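Local coordinates for protein predicted ATPase involved in replication control, Cdc46/Mcm family (Methanopyrus kandleri AV19, PDB 3F8T) that probably binds ATP and single-stranded DNA as a homolog of the MCM replicative helicases, at residues A[182-187]-A[402-407]. The protein carries 2 engineered substitutions. Numbering follows the deposited sequence.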
loop_
_atom_site.group_PDB
_atom_site.type_symbol
_atom_site.label_atom_id
_atom_site.label_comp_id
_atom_site.label_asym_id
_atom_site.label_seq_id
_atom_site.Cartn_x
_atom_site.Cartn_y
_atom_site.Cartn_z
ATOM N N PRO A 182 4.368 1.470 -1.588
ATOM C CA PRO A 182 3.164 1.438 -0.750
ATOM C C PRO A 182 3.065 0.232 0.188
ATOM O O PRO A 182 2.341 0.287 1.180
ATOM C CB PRO A 182 2.017 1.400 -1.772
ATOM C CG PRO A 182 2.612 1.958 -3.038
ATOM C CD PRO A 182 4.034 1.447 -3.023
ATOM N N ILE A 183 3.800 -0.836 -0.102
ATOM C CA ILE A 183 3.760 -2.019 0.753
ATOM C C ILE A 183 5.153 -2.355 1.304
ATOM O O ILE A 183 6.156 -2.034 0.667
ATOM C CB ILE A 183 3.093 -3.235 0.043
ATOM C CG1 ILE A 183 3.897 -3.681 -1.182
ATOM C CG2 ILE A 183 1.643 -2.873 -0.331
ATOM C CD1 ILE A 183 3.615 -5.139 -1.611
ATOM N N PRO A 184 5.211 -2.963 2.504
ATOM C CA PRO A 184 6.478 -3.320 3.135
ATOM C C PRO A 184 7.320 -4.260 2.279
ATOM O O PRO A 184 6.779 -5.135 1.605
ATOM C CB PRO A 184 6.047 -4.032 4.433
ATOM C CG PRO A 184 4.679 -3.546 4.699
ATOM C CD PRO A 184 4.055 -3.326 3.345
ATOM N N GLU A 185 8.633 -4.058 2.321
ATOM C CA GLU A 185 9.607 -4.925 1.670
ATOM C C GLU A 185 9.942 -6.143 2.539
ATOM O O GLU A 185 10.130 -6.025 3.750
ATOM C CB GLU A 185 10.907 -4.160 1.407
ATOM C CG GLU A 185 10.789 -2.956 0.486
ATOM C CD GLU A 185 12.110 -2.220 0.336
ATOM O OE1 GLU A 185 13.144 -2.883 0.044
ATOM O OE2 GLU A 185 12.121 -0.981 0.511
ATOM N N VAL A 186 10.029 -7.303 1.898
ATOM C CA VAL A 186 10.462 -8.532 2.530
ATOM C C VAL A 186 11.763 -8.943 1.841
ATOM O O VAL A 186 11.831 -9.014 0.618
ATOM C CB VAL A 186 9.380 -9.642 2.382
ATOM C CG1 VAL A 186 9.976 -11.028 2.472
ATOM C CG2 VAL A 186 8.284 -9.472 3.430
ATOM N N HIS A 187 12.797 -9.183 2.632
ATOM C CA HIS A 187 14.072 -9.664 2.115
ATOM C C HIS A 187 14.345 -11.005 2.793
ATOM O O HIS A 187 14.907 -11.053 3.905
ATOM C CB HIS A 187 15.190 -8.639 2.350
ATOM C CG HIS A 187 14.943 -7.315 1.690
ATOM N ND1 HIS A 187 14.988 -7.142 0.321
ATOM C CD2 HIS A 187 14.643 -6.101 2.211
ATOM C CE1 HIS A 187 14.723 -5.881 0.027
ATOM N NE2 HIS A 187 14.513 -5.228 1.157
ATOM N N TYR A 402 5.265 -14.226 1.486
ATOM C CA TYR A 402 5.373 -14.674 0.093
ATOM C C TYR A 402 4.657 -13.701 -0.839
ATOM O O TYR A 402 5.184 -13.360 -1.886
ATOM C CB TYR A 402 4.730 -16.050 -0.059
ATOM C CG TYR A 402 4.766 -16.677 -1.438
ATOM C CD1 TYR A 402 5.864 -17.418 -1.846
ATOM C CD2 TYR A 402 3.669 -16.601 -2.298
ATOM C CE1 TYR A 402 5.903 -18.025 -3.085
ATOM C CE2 TYR A 402 3.684 -17.212 -3.544
ATOM C CZ TYR A 402 4.806 -17.926 -3.936
ATOM O OH TYR A 402 4.837 -18.565 -5.150
ATOM N N LEU A 403 3.454 -13.275 -0.452
ATOM C CA LEU A 403 2.687 -12.324 -1.268
ATOM C C LEU A 403 3.452 -11.022 -1.435
ATOM O O LEU A 403 3.628 -10.526 -2.548
ATOM C CB LEU A 403 1.329 -12.040 -0.631
ATOM C CG LEU A 403 0.440 -10.946 -1.243
ATOM C CD1 LEU A 403 0.081 -11.237 -2.709
ATOM C CD2 LEU A 403 -0.824 -10.818 -0.397
ATOM N N LEU A 404 3.918 -10.480 -0.319
ATOM C CA LEU A 404 4.688 -9.236 -0.322
ATOM C C LEU A 404 5.887 -9.337 -1.252
ATOM O O LEU A 404 6.210 -8.389 -2.016
ATOM C CB LEU A 404 5.166 -8.924 1.102
ATOM C CG LEU A 404 4.144 -8.315 2.066
ATOM C CD1 LEU A 404 4.742 -8.232 3.460
ATOM C CD2 LEU A 404 3.712 -6.927 1.605
ATOM N N TYR A 405 6.574 -10.467 -1.139
ATOM C CA TYR A 405 7.725 -10.765 -1.969
ATOM C C TYR A 405 7.330 -10.804 -3.456
ATOM O O TYR A 405 7.933 -10.112 -4.309
ATOM C CB TYR A 405 8.341 -12.090 -1.516
ATOM C CG TYR A 405 9.601 -12.460 -2.254
ATOM C CD1 TYR A 405 10.810 -11.820 -1.981
ATOM C CD2 TYR A 405 9.587 -13.455 -3.223
ATOM C CE1 TYR A 405 11.971 -12.168 -2.675
ATOM C CE2 TYR A 405 10.731 -13.806 -3.913
ATOM C CZ TYR A 405 11.910 -13.166 -3.629
ATOM O OH TYR A 405 13.034 -13.516 -4.321
ATOM N N ALA A 406 6.302 -11.589 -3.761
ATOM C CA ALA A 406 5.848 -11.785 -5.143
ATOM C C ALA A 406 5.471 -10.462 -5.828
ATOM O O ALA A 406 5.825 -10.239 -6.992
ATOM C CB ALA A 406 4.648 -12.769 -5.169
ATOM N N ILE A 407 4.758 -9.598 -5.100
ATOM C CA ILE A 407 4.300 -8.292 -5.626
ATOM C C ILE A 407 5.480 -7.400 -5.979
ATOM O O ILE A 407 5.486 -6.751 -7.036
ATOM C CB ILE A 407 3.392 -7.519 -4.607
ATOM C CG1 ILE A 407 2.051 -8.224 -4.402
ATOM C CG2 ILE A 407 3.135 -6.021 -5.079
ATOM C CD1 ILE A 407 1.249 -7.628 -3.205
HETATM O O HOH W 1 7.469 -6.284 -0.720
#
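Leu-404 reaches from helix 396-409 into the extended loop 182-187 and meets three of its residues. Its CD2 lies 3.7 Å from CD1 of Ile-183, the two side chains running alongside with their ends pointing opposite ways, and 4.0 Å from CD of Pro-184. The other methyl, CD1, packs on Val-186 CG2 at 3.8 Å, the leucine and valine side chains lying roughly perpendicular. In Ile-183 an extended chi2 (159°) carries CD1 on to Ile-407 CG2, 3.6 Å away and about one turn further along the helix. The loop follows strand 176-180 of the OB-fold region and leads into helix 190-201; this apolar patch packs it against residues 402-407 of the MCM AAA-lid region. An alanine at Leu-404 would probably open a gap beside Ile-183 CD1 and Pro-184 CD, leaving Val-186 CG2 against CB alone of this residue. Contact is looser toward Tyr-405, where Val-186 O lies at the ring edge, in plane, 4.0 Å from CD1. No direct hydrogen bond joins the segments; one water donates to both Pro-184 O (2.7 Å) and Leu-404 O (2.8 Å). On the exposed side, Glu-185 points away from the helix, its OE1 accepting a bent hydrogen bond from His-187 NE2 (134°).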